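Local coordinates for peridinin-chlorophyll A protein (Amphidinium carterae, PDB 2C9E) that binds peridinin and chlorophyll a and probably acts as a water-soluble antenna that captures blue-green light for photosynthesis, at residues A102-K106 with R150-G156; D174-G178 with L269-K273; M217-I222 with T288-G292. Residue numbers count along the deposited sequence, not the author numbering.

Overall arrangement
The all-helical chain wraps round its pigments. Contact 1, complete before the other two open, pairs the loop between helices 87-102 and 106-111 with the end of helix 132-152. Contacts 2 and 3 both fall in the second family repeat; their segments alternate along the chain, though they do not touch (centres about 27 Å, nearest atoms about 14 Å apart). Contact 2 joins helices 176-192 and 261-276; contact 3 sets helix 215-231 against the loop before helix 293-302. Contact 1 lies about 34 Å, centre to centre, from each of the others, and opposite contact 3 across the chain's centre. The three join different parts of the helical shell around the pigments, contacts 2 and 3 touching the same chlorophyll.

Contact 1. Residues A102-K106 with R150-G156; sequences ASADK and RDASING. With PID (peridinin), chain F.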
loop_
_atom_site.group_PDB
_atom_site.type_symbol
_atom_site.label_atom_id
_atom_site.label_comp_id
_atom_site.label_asym_id
_atom_site.label_seq_id
_atom_site.Cartn_x
_atom_site.Cartn_y
_atom_site.Cartn_z
ATOM N N ALA A 102 9.082 -13.189 8.938
ATOM C CA ALA A 102 10.138 -14.176 9.135
ATOM C C ALA A 102 10.735 -14.582 7.767
ATOM O O ALA A 102 11.865 -15.021 7.675
ATOM C CB ALA A 102 9.579 -15.409 9.880
ATOM N N SER A 103 9.973 -14.426 6.696
ATOM C CA SER A 103 10.511 -14.786 5.391
ATOM C C SER A 103 11.238 -13.626 4.704
ATOM O O SER A 103 11.796 -13.797 3.637
ATOM C CB SER A 103 9.388 -15.263 4.463
ATOM O OG SER A 103 8.563 -14.167 4.070
ATOM N N ALA A 104 11.234 -12.450 5.303
ATOM C CA ALA A 104 11.853 -11.304 4.653
ATOM C C ALA A 104 13.361 -11.198 4.842
ATOM O O ALA A 104 13.937 -11.743 5.821
ATOM C CB ALA A 104 11.160 -9.984 5.149
ATOM N N ASP A 105 14.004 -10.492 3.907
ATOM C CA ASP A 105 15.430 -10.248 4.024
ATOM C C ASP A 105 15.518 -9.431 5.308
ATOM O O ASP A 105 14.911 -8.359 5.387
ATOM C CB ASP A 105 15.932 -9.399 2.880
ATOM C CG ASP A 105 17.370 -9.014 3.066
ATOM O OD1 ASP A 105 17.710 -8.082 3.847
ATOM O OD2 ASP A 105 18.182 -9.700 2.431
ATOM N N LYS A 106 16.279 -9.906 6.293
ATOM C CA LYS A 106 16.350 -9.239 7.598
ATOM C C LYS A 106 16.872 -7.827 7.632
ATOM O O LYS A 106 16.283 -6.980 8.332
ATOM C CB LYS A 106 17.163 -10.070 8.608
ATOM C CG LYS A 106 16.415 -11.245 9.219
ATOM C CD LYS A 106 17.347 -12.400 9.635
ATOM C CE LYS A 106 18.357 -11.974 10.684
ATOM N NZ LYS A 106 19.480 -12.937 10.819
ATOM N N ARG A 150 13.034 -13.203 14.341
ATOM C CA ARG A 150 14.413 -13.192 13.882
ATOM C C ARG A 150 14.930 -14.632 13.999
ATOM O O ARG A 150 15.428 -15.181 13.034
ATOM C CB ARG A 150 15.258 -12.281 14.775
ATOM C CG ARG A 150 16.744 -12.139 14.338
ATOM C CD ARG A 150 17.609 -11.641 15.508
ATOM N NE ARG A 150 17.430 -12.578 16.616
ATOM C CZ ARG A 150 17.221 -12.223 17.878
ATOM N NH1 ARG A 150 17.196 -10.929 18.191
ATOM N NH2 ARG A 150 16.930 -13.156 18.799
ATOM N N ASP A 151 14.788 -15.245 15.174
ATOM C CA ASP A 151 15.262 -16.611 15.346
ATOM C C ASP A 151 14.703 -17.539 14.258
ATOM O O ASP A 151 15.419 -18.385 13.730
ATOM C CB ASP A 151 14.909 -17.146 16.744
ATOM C CG ASP A 151 15.738 -16.481 17.852
ATOM O OD1 ASP A 151 16.789 -15.880 17.533
ATOM O OD2 ASP A 151 15.357 -16.559 19.041
ATOM N N ALA A 152 13.443 -17.366 13.890
ATOM C CA ALA A 152 12.873 -18.245 12.892
ATOM C C ALA A 152 13.113 -17.825 11.437
ATOM O O ALA A 152 12.788 -18.554 10.525
ATOM C CB ALA A 152 11.344 -18.433 13.162
ATOM N N SER A 153 13.737 -16.690 11.207
ATOM C CA SER A 153 13.916 -16.205 9.830
ATOM C C SER A 153 14.684 -16.975 8.778
ATOM O O SER A 153 15.826 -17.369 9.025
ATOM C CB SER A 153 14.546 -14.830 9.839
ATOM O OG SER A 153 14.725 -14.400 8.502
ATOM N N ILE A 154 14.077 -17.125 7.594
ATOM C CA ILE A 154 14.747 -17.738 6.429
ATOM C C ILE A 154 15.431 -16.625 5.570
ATOM O O ILE A 154 15.861 -16.858 4.446
ATOM C CB ILE A 154 13.786 -18.519 5.549
ATOM C CG1 ILE A 154 12.699 -17.576 5.027
ATOM C CG2 ILE A 154 13.219 -19.711 6.362
ATOM C CD1 ILE A 154 11.841 -18.158 3.980
ATOM N N ASN A 155 15.492 -15.414 6.114
ATOM C CA ASN A 155 16.174 -14.284 5.499
ATOM C C ASN A 155 16.014 -14.028 3.966
ATOM O O ASN A 155 17.017 -13.781 3.254
ATOM C CB ASN A 155 17.640 -14.419 5.855
ATOM C CG ASN A 155 18.431 -13.172 5.567
ATOM O OD1 ASN A 155 17.917 -12.078 5.644
ATOM N ND2 ASN A 155 19.709 -13.332 5.286
ATOM N N GLY A 156 14.765 -14.069 3.494
ATOM C CA GLY A 156 14.436 -13.827 2.099
ATOM C C GLY A 156 14.701 -14.956 1.118
ATOM O O GLY A 156 14.655 -14.764 -0.099
HETATM C C1 PID F . 13.905 -6.794 13.567
HETATM C C2 PID F . 15.397 -7.142 13.609
HETATM C C3 PID F . 15.816 -7.813 12.297
HETATM C C4 PID F . 15.010 -9.107 12.149
HETATM C C5 PID F . 13.510 -8.864 11.949
HETATM C C6 PID F . 12.946 -7.700 12.788
HETATM C C7 PID F . 11.580 -7.792 13.081
HETATM C C8 PID F . 10.616 -6.805 12.863
HETATM C C9 PID F . 9.252 -6.940 13.139
HETATM C C10 PID F . 8.591 -8.046 13.664
HETATM C C11 PID F . 8.300 -6.047 12.859
HETATM C C12 PID F . 7.100 -6.546 13.172
HETATM C C13 PID F . 5.881 -5.888 12.996
HETATM C C14 PID F . 4.606 -6.372 13.299
HETATM C C15 PID F . 3.492 -5.567 13.047
HETATM C C16 PID F . 2.161 -5.914 13.273
HETATM C C17 PID F . 1.113 -5.044 12.970
HETATM C C18 PID F . -0.223 -5.400 13.160
HETATM C C19 PID F . -1.304 -4.577 12.852
HETATM C C20 PID F . -2.604 -5.053 13.038
HETATM C C21 PID F . -3.779 -4.363 12.735
HETATM C C22 PID F . -5.013 -4.980 12.942
HETATM C C23 PID F . -6.142 -4.393 12.646
HETATM C C24 PID F . -7.254 -3.813 12.270
HETATM C C25 PID F . -7.814 -3.951 10.846
HETATM C C26 PID F . -7.956 -2.546 10.250
HETATM C C27 PID F . -8.736 -1.587 11.158
HETATM C C28 PID F . -8.155 -1.524 12.577
HETATM C C29 PID F . -8.046 -2.912 13.220
HETATM C C30 PID F . -9.446 0.069 9.604
HETATM C C31 PID F . -9.419 1.496 9.054
HETATM C CM1 PID F . 13.413 -6.036 14.802
HETATM C CM2 PID F . 12.811 -10.185 12.290
HETATM C CM3 PID F . 13.303 -8.590 10.458
HETATM C CM4 PID F . 4.420 -7.775 13.886
HETATM C CM5 PID F . -3.737 -2.950 12.141
HETATM C CM6 PID F . -6.853 -4.730 9.943
HETATM C CM7 PID F . -9.157 -4.686 10.866
HETATM C CM8 PID F . -7.343 -2.804 14.577
HETATM O O1 PID F . 13.351 -6.404 12.306
HETATM O O2 PID F . 17.209 -8.141 12.323
HETATM O O3 PID F . 9.116 -9.097 14.024
HETATM O O4 PID F . 7.246 -7.804 13.686
HETATM O O5 PID F . -9.353 -3.486 13.360
HETATM O O6 PID F . -8.591 -0.268 10.608
HETATM O O7 PID F . -10.278 -0.735 9.186
HETATM O O HOH W 1 13.158 -11.989 8.348
HETATM O O HOH W 2 19.311 -10.135 5.891
HETATM O O HOH W 3 18.062 -12.380 1.143
#
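Start with the carbonyls of the loop that follows helix 87-102. A102 O accepts from I154 N at 3.1 Å, and S103 O takes a weak hydrogen bond from G156 N at 3.0 Å. Water 1 serves the third: it donates to A104 O (2.7 Å) and hydrogen-bonds S153 OG (2.9 Å). The S103 side chain turns to M100 O and D59 N. On the opposing segment, S153 OG accepts from N155 N at 2.7 Å, an ST turn that shapes the chain as it leaves helix 132-152. The start of helix 106-111 is met by two side chains: D105, its N-cap, reaches K108 N through OD1, while N155 OD1 accepts from K106 N at 2.8 Å in a nearly straight bond. D105 N pairs with T57 OG1. Water 3 bridges D105 OD2 (3.0 Å) and N155 O (2.7 Å); water 2 donates to N155 OD1 (2.4 Å) and weakly to D105 OD1 (3.3 Å). Both segments line a peridinin pocket, with K106 CG 3.9 Å from PID C4 and R150 N 3.7 Å from PID CM2. The R150 NH2 to D151 OD1 salt bridge (3.0 Å) stays within 150-156.

Contact 2. Residues D174-G178 with L269-K273; sequences DGPVG and LALAK. With CLA (chlorophyll a), chain C.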
loop_
_atom_site.group_PDB
_atom_site.type_symbol
_atom_site.label_atom_id
_atom_site.label_comp_id
_atom_site.label_asym_id
_atom_site.label_seq_id
_atom_site.Cartn_x
_atom_site.Cartn_y
_atom_site.Cartn_z
ATOM N N ASP A 174 0.646 -8.241 -24.495
ATOM C CA ASP A 174 1.710 -7.587 -25.258
ATOM C C ASP A 174 1.447 -7.782 -26.741
ATOM O O ASP A 174 2.338 -7.666 -27.592
ATOM C CB ASP A 174 3.078 -8.132 -24.841
ATOM C CG ASP A 174 3.379 -7.862 -23.368
ATOM O OD1 ASP A 174 2.455 -8.045 -22.533
ATOM O OD2 ASP A 174 4.528 -7.475 -23.046
ATOM N N GLY A 175 0.191 -8.120 -27.012
ATOM C CA GLY A 175 -0.298 -8.260 -28.366
ATOM C C GLY A 175 -1.137 -6.998 -28.332
ATOM O O GLY A 175 -0.596 -5.893 -28.250
ATOM N N PRO A 176 -2.460 -7.112 -28.335
ATOM C CA PRO A 176 -3.283 -5.900 -28.293
ATOM C C PRO A 176 -2.978 -5.086 -27.014
ATOM O O PRO A 176 -2.875 -3.859 -27.041
ATOM C CB PRO A 176 -4.699 -6.455 -28.299
ATOM C CG PRO A 176 -4.536 -7.759 -29.085
ATOM C CD PRO A 176 -3.281 -8.321 -28.476
ATOM N N VAL A 177 -2.825 -5.790 -25.899
ATOM C CA VAL A 177 -2.526 -5.172 -24.605
ATOM C C VAL A 177 -1.273 -4.354 -24.679
ATOM O O VAL A 177 -1.300 -3.176 -24.347
ATOM C CB VAL A 177 -2.345 -6.224 -23.530
ATOM C CG1 VAL A 177 -1.537 -5.670 -22.381
ATOM C CG2 VAL A 177 -3.703 -6.680 -23.070
ATOM N N GLY A 178 -0.179 -4.985 -25.098
ATOM C CA GLY A 178 1.072 -4.273 -25.245
ATOM C C GLY A 178 0.929 -3.016 -26.113
ATOM O O GLY A 178 1.435 -1.957 -25.752
ATOM N N LEU A 269 2.506 -1.243 -18.572
ATOM C CA LEU A 269 2.301 -2.553 -19.188
ATOM C C LEU A 269 2.155 -3.614 -18.094
ATOM O O LEU A 269 1.287 -4.495 -18.163
ATOM C CB LEU A 269 3.484 -2.914 -20.092
ATOM C CG LEU A 269 3.433 -4.297 -20.769
ATOM C CD1 LEU A 269 2.112 -4.482 -21.543
ATOM C CD2 LEU A 269 4.626 -4.422 -21.729
ATOM N N ALA A 270 3.018 -3.517 -17.089
ATOM C CA ALA A 270 3.019 -4.445 -15.981
ATOM C C ALA A 270 1.691 -4.361 -15.237
ATOM O O ALA A 270 1.148 -5.385 -14.845
ATOM C CB ALA A 270 4.198 -4.148 -15.070
ATOM N N LEU A 271 1.138 -3.163 -15.061
ATOM C CA LEU A 271 -0.160 -3.045 -14.397
ATOM C C LEU A 271 -1.273 -3.640 -15.265
ATOM O O LEU A 271 -2.146 -4.338 -14.778
ATOM C CB LEU A 271 -0.485 -1.565 -14.085
ATOM C CG LEU A 271 0.305 -0.970 -12.918
ATOM C CD1 LEU A 271 0.037 0.492 -12.799
ATOM C CD2 LEU A 271 -0.104 -1.678 -11.624
ATOM N N ALA A 272 -1.270 -3.301 -16.548
ATOM C CA ALA A 272 -2.250 -3.811 -17.483
ATOM C C ALA A 272 -2.331 -5.353 -17.326
ATOM O O ALA A 272 -3.416 -5.937 -17.124
ATOM C CB ALA A 272 -1.833 -3.394 -18.942
ATOM N N LYS A 273 -1.183 -6.009 -17.397
ATOM C CA LYS A 273 -1.102 -7.460 -17.227
ATOM C C LYS A 273 -1.614 -7.896 -15.846
ATOM O O LYS A 273 -2.386 -8.874 -15.727
ATOM C CB LYS A 273 0.341 -7.909 -17.401
ATOM C CG LYS A 273 0.580 -8.559 -18.701
ATOM C CD LYS A 273 1.174 -7.596 -19.670
ATOM C CE LYS A 273 2.643 -7.417 -19.377
ATOM N NZ LYS A 273 3.535 -8.406 -20.074
HETATM MG MG CLA C . -0.209 3.105 -8.609
HETATM C CHA CLA C . -3.507 3.535 -9.746
HETATM C CHB CLA C . 0.012 6.516 -8.076
HETATM C CHC CLA C . 2.614 2.634 -6.636
HETATM C CHD CLA C . -0.909 -0.313 -8.382
HETATM N NA CLA C . -1.507 4.813 -9.026
HETATM C C1A CLA C . -2.828 4.748 -9.497
HETATM C C2A CLA C . -3.427 6.136 -9.542
HETATM C C3A CLA C . -2.251 7.054 -9.242
HETATM C C4A CLA C . -1.164 6.112 -8.722
HETATM C CMA CLA C . -1.762 7.711 -10.541
HETATM C CAA CLA C . -4.525 6.303 -8.485
HETATM C CBA CLA C . -5.318 7.598 -8.649
HETATM C CGA CLA C . -6.255 7.864 -7.480
HETATM O O1A CLA C . -6.903 8.914 -7.472
HETATM O O2A CLA C . -6.403 6.919 -6.360
HETATM N NB CLA C . 1.143 4.357 -7.649
HETATM C C1B CLA C . 1.052 5.733 -7.604
HETATM C C2B CLA C . 2.271 6.261 -7.056
HETATM C C3B CLA C . 3.038 5.199 -6.653
HETATM C C4B CLA C . 2.277 3.974 -6.969
HETATM C CMB CLA C . 2.688 7.778 -6.990
HETATM C CAB CLA C . 4.319 5.590 -6.067
HETATM C CBB CLA C . 5.187 4.658 -5.642
HETATM N NC CLA C . 0.687 1.444 -7.673
HETATM C C1C CLA C . 1.874 1.463 -6.963
HETATM C C2C CLA C . 2.269 0.086 -6.686
HETATM C C3C CLA C . 1.295 -0.723 -7.170
HETATM C C4C CLA C . 0.284 0.131 -7.778
HETATM C CMC CLA C . 3.533 -0.401 -5.972
HETATM C CAC CLA C . 1.241 -2.234 -7.117
HETATM C CBC CLA C . 1.931 -2.881 -8.378
HETATM N ND CLA C . -1.800 1.880 -8.951
HETATM C C1D CLA C . -1.890 0.516 -8.960
HETATM C C2D CLA C . -3.017 0.084 -9.742
HETATM C C3D CLA C . -3.676 1.208 -10.062
HETATM C C4D CLA C . -2.925 2.306 -9.560
HETATM C CMD CLA C . -3.404 -1.405 -10.062
HETATM C CAD CLA C . -4.879 1.757 -10.635
HETATM O OBD CLA C . -5.718 1.261 -11.409
HETATM C CBD CLA C . -4.938 3.226 -10.264
HETATM C CGD CLA C . -5.241 3.989 -11.535
HETATM O O1D CLA C . -4.318 4.435 -12.214
HETATM O O2D CLA C . -6.529 4.125 -11.937
HETATM C CED CLA C . -6.791 4.641 -13.126
HETATM C C1 CLA C . -7.330 7.292 -5.308
HETATM C C2 CLA C . -7.299 6.268 -4.366
HETATM C C3 CLA C . -8.319 5.674 -3.629
HETATM C C4 CLA C . -9.829 6.118 -3.724
HETATM C C5 CLA C . -8.047 4.485 -2.620
HETATM C C6 CLA C . -6.547 4.095 -2.439
HETATM C C7 CLA C . -6.362 2.797 -1.610
HETATM C C8 CLA C . -4.899 2.303 -1.447
HETATM C C9 CLA C . -4.884 0.839 -0.949
HETATM C C10 CLA C . -4.187 3.215 -0.421
HETATM C C11 CLA C . -2.838 2.690 0.131
HETATM C C12 CLA C . -2.090 3.771 0.917
HETATM C C13 CLA C . -2.863 4.451 2.057
HETATM C C14 CLA C . -2.306 5.798 2.465
HETATM C C15 CLA C . -2.910 3.507 3.266
HETATM C C16 CLA C . -1.593 3.199 3.959
HETATM C C17 CLA C . -1.784 2.006 4.852
HETATM C C18 CLA C . -0.602 1.653 5.746
HETATM C C19 CLA C . -0.939 0.444 6.580
HETATM C C20 CLA C . -0.273 2.816 6.661
HETATM O O HOH W 4 0.989 3.008 -10.366
#
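D174 is the first residue modelled after a gap at 165-173, and it is poorly ordered. Even so, its carboxylate makes the one polar link here: OD1 lies 2.7 Å from K273 NZ in a hydrogen-bonded salt bridge. K273 reaches it with a kinked side chain, chi1 and chi2 both between the usual wells. The other oxygen, D174 OD2, sits 3.3 Å from L269 CD2, so the carboxylate abuts the leucine methyl while OD1 pairs with the lysine. G175 takes the N-cap position, with a backbone turn (phi -108°, psi -111°) in which a CB would run into P176 CD. P176 opens the helix, out of reach of 269-273. V177 is buried and points its CA-to-CB bond toward helix 261-276; its CG1 packs 3.9 Å from L269 CD1 and 4.1 Å from A272 CB, two residues three apart on the same helix. G178 follows, bringing bare backbone up to the leucine, with its CA 3.9 Å from L269 CD1. Helix 306-324 fills in around this seam: A322 touches V177, and L319 and V323 touch A272. L271, out of reach of 174-178, touches H244, a peridinin and the chlorophyll, with its CD2 3.6 Å from CLA CHD; water 4 is a ligand of the chlorophyll MG at 2.1 Å. Small and branched apolar residues, closed by a surface ion pair, make this ordinary helix-helix packing of the all-helical peridinin-chlorophyll fold, in which helix 261-276 packs on neighbouring helices while L271 lines the chlorophyll and peridinin pockets.

Contact 3. Residues M217-I222 with T288-G292; sequences MMADGI and TAFPG. With CLA (chlorophyll a), chain C.
F290, P291 and M217 lose the most surface where a loop runs antiparallel along helix 215-231. Residues 217-222 are regular alpha-helix; the loop goes from A289 (phi/psi -87°/-30°) into extended F290 (-95°/148°) and P291 (-72°/145°), then turns at G292 (61°/20°), the N-cap of helix 293-302. CA atoms pair as G221-A289 at 4.8 Å and M217-P291 at 6.0 Å. The F290 ring (chi1 m, chi2 80°) has G221 CA over one face, 3.9 Å from its centroid, a CH-pi contact. F290 lines the chlorophyll pocket, with C5 over its opposite face and CB 3.5 Å from C4, and also a digalactosyl diacylglycerol pocket. M218 (t, p, p) brings SD to the ring edge, 4.8 Å from the centroid, a Met-aromatic contact; I222 (m, m) places CD1 3.6 Å from F290 CE2. P291 CD sits 3.7 Å from M218 CA and 4.0 Å from M217 CG (chi1 t, chi2 t, chi3 m). Water 5 bridges D220 OD2 (2.6 Å) and A289 O (2.9 Å); D220 also salt-bridges K78 and K224. Without direct hydrogen bonds, fit depends on apolar packing, and the missing side chain at G221 lets the ring come this close: an ideal CB would clash with it.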
loop_
_atom_site.group_PDB
_atom_site.type_symbol
_atom_site.label_atom_id
_atom_site.label_comp_id
_atom_site.label_asym_id
_atom_site.label_seq_id
_atom_site.Cartn_x
_atom_site.Cartn_y
_atom_site.Cartn_z
ATOM N N MET A 217 -17.269 3.166 4.978
ATOM C CA MET A 217 -17.159 2.977 3.548
ATOM C C MET A 217 -15.673 2.826 3.158
ATOM O O MET A 217 -15.315 2.062 2.212
ATOM C CB MET A 217 -17.807 4.140 2.776
ATOM C CG MET A 217 -17.793 3.843 1.291
ATOM S SD MET A 217 -18.645 4.976 0.303
ATOM C CE MET A 217 -20.303 4.467 0.796
ATOM N N MET A 218 -14.812 3.542 3.876
ATOM C CA MET A 218 -13.360 3.458 3.590
ATOM C C MET A 218 -12.806 2.046 3.940
ATOM O O MET A 218 -12.034 1.427 3.150
ATOM C CB MET A 218 -12.636 4.553 4.380
ATOM C CG MET A 218 -11.098 4.526 4.303
ATOM S SD MET A 218 -10.392 4.751 2.672
ATOM C CE MET A 218 -10.577 6.500 2.343
ATOM N N ALA A 219 -13.194 1.526 5.127
ATOM C CA ALA A 219 -12.736 0.169 5.514
ATOM C C ALA A 219 -13.245 -0.834 4.455
ATOM O O ALA A 219 -12.557 -1.802 4.081
ATOM C CB ALA A 219 -13.282 -0.229 6.936
ATOM N N ASP A 220 -14.454 -0.601 3.973
ATOM C CA ASP A 220 -15.029 -1.496 2.982
ATOM C C ASP A 220 -14.275 -1.395 1.685
ATOM O O ASP A 220 -14.070 -2.387 0.978
ATOM C CB ASP A 220 -16.502 -1.180 2.711
ATOM C CG ASP A 220 -17.118 -2.218 1.787
ATOM O OD1 ASP A 220 -17.196 -3.375 2.232
ATOM O OD2 ASP A 220 -17.471 -1.916 0.621
ATOM N N GLY A 221 -13.892 -0.174 1.351
ATOM C CA GLY A 221 -13.112 0.023 0.142
ATOM C C GLY A 221 -11.780 -0.703 0.260
ATOM O O GLY A 221 -11.333 -1.380 -0.669
ATOM N N ILE A 222 -11.136 -0.580 1.417
ATOM C CA ILE A 222 -9.837 -1.248 1.592
ATOM C C ILE A 222 -10.021 -2.746 1.473
ATOM O O ILE A 222 -9.212 -3.450 0.852
ATOM C CB ILE A 222 -9.224 -0.977 2.972
ATOM C CG1 ILE A 222 -8.919 0.535 3.126
ATOM C CG2 ILE A 222 -7.986 -1.880 3.177
ATOM C CD1 ILE A 222 -7.943 1.096 2.055
ATOM N N THR A 288 -16.155 2.598 -7.537
ATOM C CA THR A 288 -17.123 3.266 -6.663
ATOM C C THR A 288 -17.080 2.772 -5.229
ATOM O O THR A 288 -18.027 2.981 -4.496
ATOM C CB THR A 288 -18.566 3.100 -7.160
ATOM O OG1 THR A 288 -18.873 1.716 -7.164
ATOM C CG2 THR A 288 -18.741 3.650 -8.577
ATOM N N ALA A 289 -15.952 2.183 -4.825
ATOM C CA ALA A 289 -15.819 1.626 -3.489
ATOM C C ALA A 289 -15.366 2.560 -2.406
ATOM O O ALA A 289 -15.718 2.356 -1.267
ATOM C CB ALA A 289 -14.894 0.386 -3.523
ATOM N N PHE A 290 -14.576 3.573 -2.735
ATOM C CA PHE A 290 -14.075 4.498 -1.716
ATOM C C PHE A 290 -14.917 5.764 -1.537
ATOM O O PHE A 290 -15.526 6.260 -2.468
ATOM C CB PHE A 290 -12.618 4.884 -2.042
ATOM C CG PHE A 290 -11.669 3.764 -1.852
ATOM C CD1 PHE A 290 -11.530 2.770 -2.830
ATOM C CD2 PHE A 290 -11.016 3.617 -0.654
ATOM C CE1 PHE A 290 -10.749 1.640 -2.588
ATOM C CE2 PHE A 290 -10.232 2.497 -0.398
ATOM C CZ PHE A 290 -10.099 1.497 -1.373
ATOM N N PRO A 291 -14.960 6.299 -0.317
ATOM C CA PRO A 291 -15.767 7.522 -0.158
ATOM C C PRO A 291 -15.082 8.725 -0.827
ATOM O O PRO A 291 -13.867 8.790 -0.866
ATOM C CB PRO A 291 -15.895 7.659 1.350
ATOM C CG PRO A 291 -14.598 7.069 1.840
ATOM C CD PRO A 291 -14.376 5.853 0.961
ATOM N N GLY A 292 -15.885 9.623 -1.392
ATOM C CA GLY A 292 -15.379 10.806 -2.072
ATOM C C GLY A 292 -14.480 10.616 -3.299
ATOM O O GLY A 292 -13.770 11.515 -3.661
HETATM MG MG CLA C . -0.209 3.105 -8.609
HETATM C CHA CLA C . -3.507 3.535 -9.746
HETATM C CHB CLA C . 0.012 6.516 -8.076
HETATM C CHC CLA C . 2.614 2.634 -6.636
HETATM C CHD CLA C . -0.909 -0.313 -8.382
HETATM N NA CLA C . -1.507 4.813 -9.026
HETATM C C1A CLA C . -2.828 4.748 -9.497
HETATM C C2A CLA C . -3.427 6.136 -9.542
HETATM C C3A CLA C . -2.251 7.054 -9.242
HETATM C C4A CLA C . -1.164 6.112 -8.722
HETATM C CMA CLA C . -1.762 7.711 -10.541
HETATM C CAA CLA C . -4.525 6.303 -8.485
HETATM C CBA CLA C . -5.318 7.598 -8.649
HETATM C CGA CLA C . -6.255 7.864 -7.480
HETATM O O1A CLA C . -6.903 8.914 -7.472
HETATM O O2A CLA C . -6.403 6.919 -6.360
HETATM N NB CLA C . 1.143 4.357 -7.649
HETATM C C1B CLA C . 1.052 5.733 -7.604
HETATM C C2B CLA C . 2.271 6.261 -7.056
HETATM C C3B CLA C . 3.038 5.199 -6.653
HETATM C C4B CLA C . 2.277 3.974 -6.969
HETATM C CMB CLA C . 2.688 7.778 -6.990
HETATM C CAB CLA C . 4.319 5.590 -6.067
HETATM C CBB CLA C . 5.187 4.658 -5.642
HETATM N NC CLA C . 0.687 1.444 -7.673
HETATM C C1C CLA C . 1.874 1.463 -6.963
HETATM C C2C CLA C . 2.269 0.086 -6.686
HETATM C C3C CLA C . 1.295 -0.723 -7.170
HETATM C C4C CLA C . 0.284 0.131 -7.778
HETATM C CMC CLA C . 3.533 -0.401 -5.972
HETATM C CAC CLA C . 1.241 -2.234 -7.117
HETATM C CBC CLA C . 1.931 -2.881 -8.378
HETATM N ND CLA C . -1.800 1.880 -8.951
HETATM C C1D CLA C . -1.890 0.516 -8.960
HETATM C C2D CLA C . -3.017 0.084 -9.742
HETATM C C3D CLA C . -3.676 1.208 -10.062
HETATM C C4D CLA C . -2.925 2.306 -9.560
HETATM C CMD CLA C . -3.404 -1.405 -10.062
HETATM C CAD CLA C . -4.879 1.757 -10.635
HETATM O OBD CLA C . -5.718 1.261 -11.409
HETATM C CBD CLA C . -4.938 3.226 -10.264
HETATM C CGD CLA C . -5.241 3.989 -11.535
HETATM O O1D CLA C . -4.318 4.435 -12.214
HETATM O O2D CLA C . -6.529 4.125 -11.937
HETATM C CED CLA C . -6.791 4.641 -13.126
HETATM C C1 CLA C . -7.330 7.292 -5.308
HETATM C C2 CLA C . -7.299 6.268 -4.366
HETATM C C3 CLA C . -8.319 5.674 -3.629
HETATM C C4 CLA C . -9.829 6.118 -3.724
HETATM C C5 CLA C . -8.047 4.485 -2.620
HETATM C C6 CLA C . -6.547 4.095 -2.439
HETATM C C7 CLA C . -6.362 2.797 -1.610
HETATM C C8 CLA C . -4.899 2.303 -1.447
HETATM C C9 CLA C . -4.884 0.839 -0.949
HETATM C C10 CLA C . -4.187 3.215 -0.421
HETATM C C11 CLA C . -2.838 2.690 0.131
HETATM C C12 CLA C . -2.090 3.771 0.917
HETATM C C13 CLA C . -2.863 4.451 2.057
HETATM C C14 CLA C . -2.306 5.798 2.465
HETATM C C15 CLA C . -2.910 3.507 3.266
HETATM C C16 CLA C . -1.593 3.199 3.959
HETATM C C17 CLA C . -1.784 2.006 4.852
HETATM C C18 CLA C . -0.602 1.653 5.746
HETATM C C19 CLA C . -0.939 0.444 6.580
HETATM C C20 CLA C . -0.273 2.816 6.661
HETATM O O HOH W 5 -17.765 0.334 -0.689
HETATM O O HOH W 4 0.989 3.008 -10.366
#